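PDB 3B4N: endo-pectate lyase from Erwinia chrysanthemi, which probably cleaves polygalacturonate and methyl-esterified pectins within the chain by calcium-dependent beta-elimination, leaving unsaturated galacturonosyl ends. Local coordinates for residues T235-F241 with L266-T272. Numbering follows the deposited sequence.
Sequences TVVKGNF and LTVTSAT
The carboxamide of Asn240 meets Thr272 at its oxygen edge: OG1 of Thr272 donates to OD1 of Asn240 at 2.6 Å, in the amide plane and on a lone pair. Ser270 OG lies obliquely off one face, 4.0 Å from CG of Asn240. With CG anti to the backbone N (chi1 -157°), the amide swings across to the neighbouring strand, where one water accepts from its ND2 and donates to Thr272 OG1. ND2 also makes a weak hydrogen bond to Thr70, so the amide ends have different partners, consistent with OD1 facing Thr272. The Phe241 ring turns away from 266-272 and packs against Ile206, Val225 and Leu250, while its backbone O takes the N-H of Thr272 at 2.9 Å.

Upstream, strands 235-238 and 266-268 run parallel, their axes at 8°, joined by backbone hydrogen bonds Thr267 N to Thr235 O, Val237 N to Thr267 O and Thr269 N to Val237 O. Val237 lies against a row of three apolar neighbours on the adjoining segment: CG1 4.0 Å from Ala271 CB, CB 4.1 Å from Val268 CG2 and CG2 4.3 Å from Leu266 CD1. At the turn Gly239 has positive phi (71°), and the pairing resumes one residue out of step, with Phe241 opposite Ala271.

Aliphatic residues aligned inward on successive parallel strands are characteristic of the right-handed parallel beta-helix, the fold of this pectate lyase.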
ATOM      1  N   THR A 235       4.732  -6.605   9.500  1.00  8.13           N
ATOM      2  CA  THR A 235       3.978  -5.862   8.499  1.00  7.94           C
ATOM      3  C   THR A 235       4.200  -6.664   7.215  1.00  7.64           C
ATOM      4  O   THR A 235       5.342  -6.957   6.845  1.00  8.64           O
ATOM      5  CB  THR A 235       4.482  -4.425   8.320  1.00  7.73           C
ATOM      6  OG1 THR A 235       4.229  -3.691   9.526  1.00  8.21           O
ATOM      7  CG2 THR A 235       3.743  -3.741   7.162  1.00  7.87           C
ATOM      8  N   VAL A 236       3.101  -7.044   6.566  1.00  9.12           N
ATOM      9  CA  VAL A 236       3.131  -7.846   5.345  1.00  8.61           C
ATOM     10  C   VAL A 236       2.607  -7.014   4.178  1.00  8.63           C
ATOM     11  O   VAL A 236       1.598  -6.328   4.314  1.00  8.82           O
ATOM     12  CB  VAL A 236       2.245  -9.105   5.516  1.00  9.87           C
ATOM     13  CG1 VAL A 236       2.297  -9.978   4.258  1.00  8.77           C
ATOM     14  CG2 VAL A 236       2.701  -9.896   6.735  1.00 10.66           C
ATOM     15  N   VAL A 237       3.303  -7.072   3.042  1.00  7.63           N
ATOM     16  CA  VAL A 237       2.905  -6.327   1.851  1.00  8.37           C
ATOM     17  C   VAL A 237       2.818  -7.279   0.667  1.00  7.54           C
ATOM     18  O   VAL A 237       3.824  -7.867   0.257  1.00  8.12           O
ATOM     19  CB  VAL A 237       3.922  -5.211   1.522  1.00  8.28           C
ATOM     20  CG1 VAL A 237       3.476  -4.451   0.261  1.00 10.43           C
ATOM     21  CG2 VAL A 237       4.057  -4.254   2.710  1.00  9.35           C
ATOM     22  N   LYS A 238       1.614  -7.431   0.125  1.00  7.44           N
ATOM     23  CA  LYS A 238       1.388  -8.323  -1.005  1.00  7.96           C
ATOM     24  C   LYS A 238       0.297  -7.790  -1.924  1.00  9.29           C
ATOM     25  O   LYS A 238      -0.178  -6.673  -1.747  1.00  8.75           O
ATOM     26  CB  LYS A 238       1.035  -9.729  -0.505  1.00 10.25           C
ATOM     27  CG  LYS A 238      -0.215  -9.833   0.351  1.00 11.38           C
ATOM     28  CD  LYS A 238      -0.296 -11.242   0.921  1.00 16.00           C
ATOM     29  CE  LYS A 238      -1.445 -11.430   1.871  1.00 16.86           C
ATOM     30  NZ  LYS A 238      -1.546 -12.889   2.209  1.00 19.22           N
ATOM     31  N   GLY A 239      -0.072  -8.578  -2.927  1.00  8.65           N
ATOM     32  CA  GLY A 239      -1.119  -8.155  -3.840  1.00  8.44           C
ATOM     33  C   GLY A 239      -0.712  -7.026  -4.766  1.00  7.91           C
ATOM     34  O   GLY A 239      -1.559  -6.381  -5.378  1.00  8.82           O
ATOM     35  N   ASN A 240       0.593  -6.798  -4.873  1.00  8.73           N
ATOM     36  CA  ASN A 240       1.136  -5.749  -5.716  1.00  9.08           C
ATOM     37  C   ASN A 240       0.725  -4.340  -5.319  1.00  8.67           C
ATOM     38  O   ASN A 240       0.334  -3.524  -6.160  1.00  9.96           O
ATOM     39  CB  ASN A 240       0.813  -6.008  -7.190  1.00  9.75           C
ATOM     40  CG  ASN A 240       1.776  -5.294  -8.127  1.00 10.57           C
ATOM     41  OD1 ASN A 240       2.898  -4.952  -7.743  1.00 11.29           O
ATOM     42  ND2 ASN A 240       1.350  -5.083  -9.365  1.00 13.01           N
ATOM     43  N   PHE A 241       0.812  -4.079  -4.017  1.00  9.20           N
ATOM     44  CA  PHE A 241       0.568  -2.754  -3.445  1.00  8.13           C
ATOM     45  C   PHE A 241       1.449  -1.837  -4.297  1.00  8.16           C
ATOM     46  O   PHE A 241       2.636  -2.108  -4.489  1.00  7.86           O
ATOM     47  CB  PHE A 241       1.042  -2.778  -1.990  1.00  7.98           C
ATOM     48  CG  PHE A 241       0.980  -1.454  -1.282  1.00  8.07           C
ATOM     49  CD1 PHE A 241      -0.161  -0.658  -1.328  1.00  7.17           C
ATOM     50  CD2 PHE A 241       2.044  -1.045  -0.485  1.00  9.19           C
ATOM     51  CE1 PHE A 241      -0.245   0.526  -0.586  1.00  8.44           C
ATOM     52  CE2 PHE A 241       1.968   0.141   0.266  1.00  9.27           C
ATOM     53  CZ  PHE A 241       0.826   0.917   0.212  1.00  9.71           C
ATOM     54  N   LEU A 266       9.308  -7.125   8.553  1.00  7.71           N
ATOM     55  CA  LEU A 266       8.652  -6.713   7.324  1.00  7.55           C
ATOM     56  C   LEU A 266       8.734  -7.900   6.369  1.00  8.62           C
ATOM     57  O   LEU A 266       9.796  -8.509   6.211  1.00 11.17           O
ATOM     58  CB  LEU A 266       9.347  -5.508   6.689  1.00  9.14           C
ATOM     59  CG  LEU A 266       8.868  -5.191   5.263  1.00  9.62           C
ATOM     60  CD1 LEU A 266       7.430  -4.671   5.308  1.00 10.89           C
ATOM     61  CD2 LEU A 266       9.793  -4.170   4.614  1.00  9.71           C
ATOM     62  N   THR A 267       7.609  -8.238   5.754  1.00  8.29           N
ATOM     63  CA  THR A 267       7.559  -9.313   4.768  1.00  9.83           C
ATOM     64  C   THR A 267       6.920  -8.735   3.516  1.00  9.30           C
ATOM     65  O   THR A 267       5.724  -8.456   3.509  1.00  9.88           O
ATOM     66  CB  THR A 267       6.687 -10.491   5.229  1.00 12.26           C
ATOM     67  OG1 THR A 267       7.213 -11.026   6.447  1.00 14.77           O
ATOM     68  CG2 THR A 267       6.671 -11.595   4.166  1.00 13.32           C
ATOM     69  N   VAL A 268       7.721  -8.522   2.478  1.00  9.12           N
ATOM     70  CA  VAL A 268       7.211  -8.022   1.209  1.00  8.93           C
ATOM     71  C   VAL A 268       7.286  -9.158   0.194  1.00  8.75           C
ATOM     72  O   VAL A 268       8.357  -9.736  -0.018  1.00  9.93           O
ATOM     73  CB  VAL A 268       8.046  -6.835   0.661  1.00  8.97           C
ATOM     74  CG1 VAL A 268       7.524  -6.423  -0.722  1.00  9.98           C
ATOM     75  CG2 VAL A 268       7.970  -5.658   1.607  1.00 10.24           C
ATOM     76  N   THR A 269       6.161  -9.478  -0.436  1.00  8.99           N
ATOM     77  CA  THR A 269       6.148 -10.531  -1.447  1.00  9.34           C
ATOM     78  C   THR A 269       5.748 -10.005  -2.825  1.00  9.46           C
ATOM     79  O   THR A 269       6.014 -10.653  -3.829  1.00 10.01           O
ATOM     80  CB  THR A 269       5.185 -11.673  -1.091  1.00 10.61           C
ATOM     81  OG1 THR A 269       3.847 -11.169  -1.058  1.00 12.41           O
ATOM     82  CG2 THR A 269       5.541 -12.284   0.263  1.00 12.58           C
ATOM     83  N   SER A 270       5.097  -8.848  -2.875  1.00  8.63           N
ATOM     84  CA  SER A 270       4.685  -8.260  -4.147  1.00  8.37           C
ATOM     85  C   SER A 270       4.312  -6.793  -3.971  1.00  8.81           C
ATOM     86  O   SER A 270       3.323  -6.464  -3.299  1.00  9.13           O
ATOM     87  CB  SER A 270       3.492  -9.025  -4.725  1.00  9.48           C
ATOM     88  OG  SER A 270       3.082  -8.456  -5.961  1.00 13.34           O
ATOM     89  N   ALA A 271       5.095  -5.917  -4.589  1.00  9.14           N
ATOM     90  CA  ALA A 271       4.854  -4.483  -4.517  1.00  9.75           C
ATOM     91  C   ALA A 271       5.529  -3.816  -5.696  1.00 10.05           C
ATOM     92  O   ALA A 271       6.500  -4.343  -6.247  1.00 10.44           O
ATOM     93  CB  ALA A 271       5.391  -3.915  -3.206  1.00 10.65           C
ATOM     94  N   THR A 272       5.006  -2.657  -6.078  1.00 10.26           N
ATOM     95  CA  THR A 272       5.535  -1.904  -7.201  1.00  9.16           C
ATOM     96  C   THR A 272       5.693  -0.437  -6.864  1.00 10.08           C
ATOM     97  O   THR A 272       4.806   0.167  -6.269  1.00 10.88           O
ATOM     98  CB  THR A 272       4.595  -1.995  -8.436  1.00  9.18           C
ATOM     99  OG1 THR A 272       4.607  -3.329  -8.948  1.00 11.38           O
ATOM    100  CG2 THR A 272       5.043  -1.027  -9.529  1.00 13.60           C
TER
HETATM  101  O   HOH W   1       3.483  -3.983 -11.295  1.00 16.23           O
HETATM  102  O   HOH W   2       5.599  -6.404  -8.455  1.00 42.09           O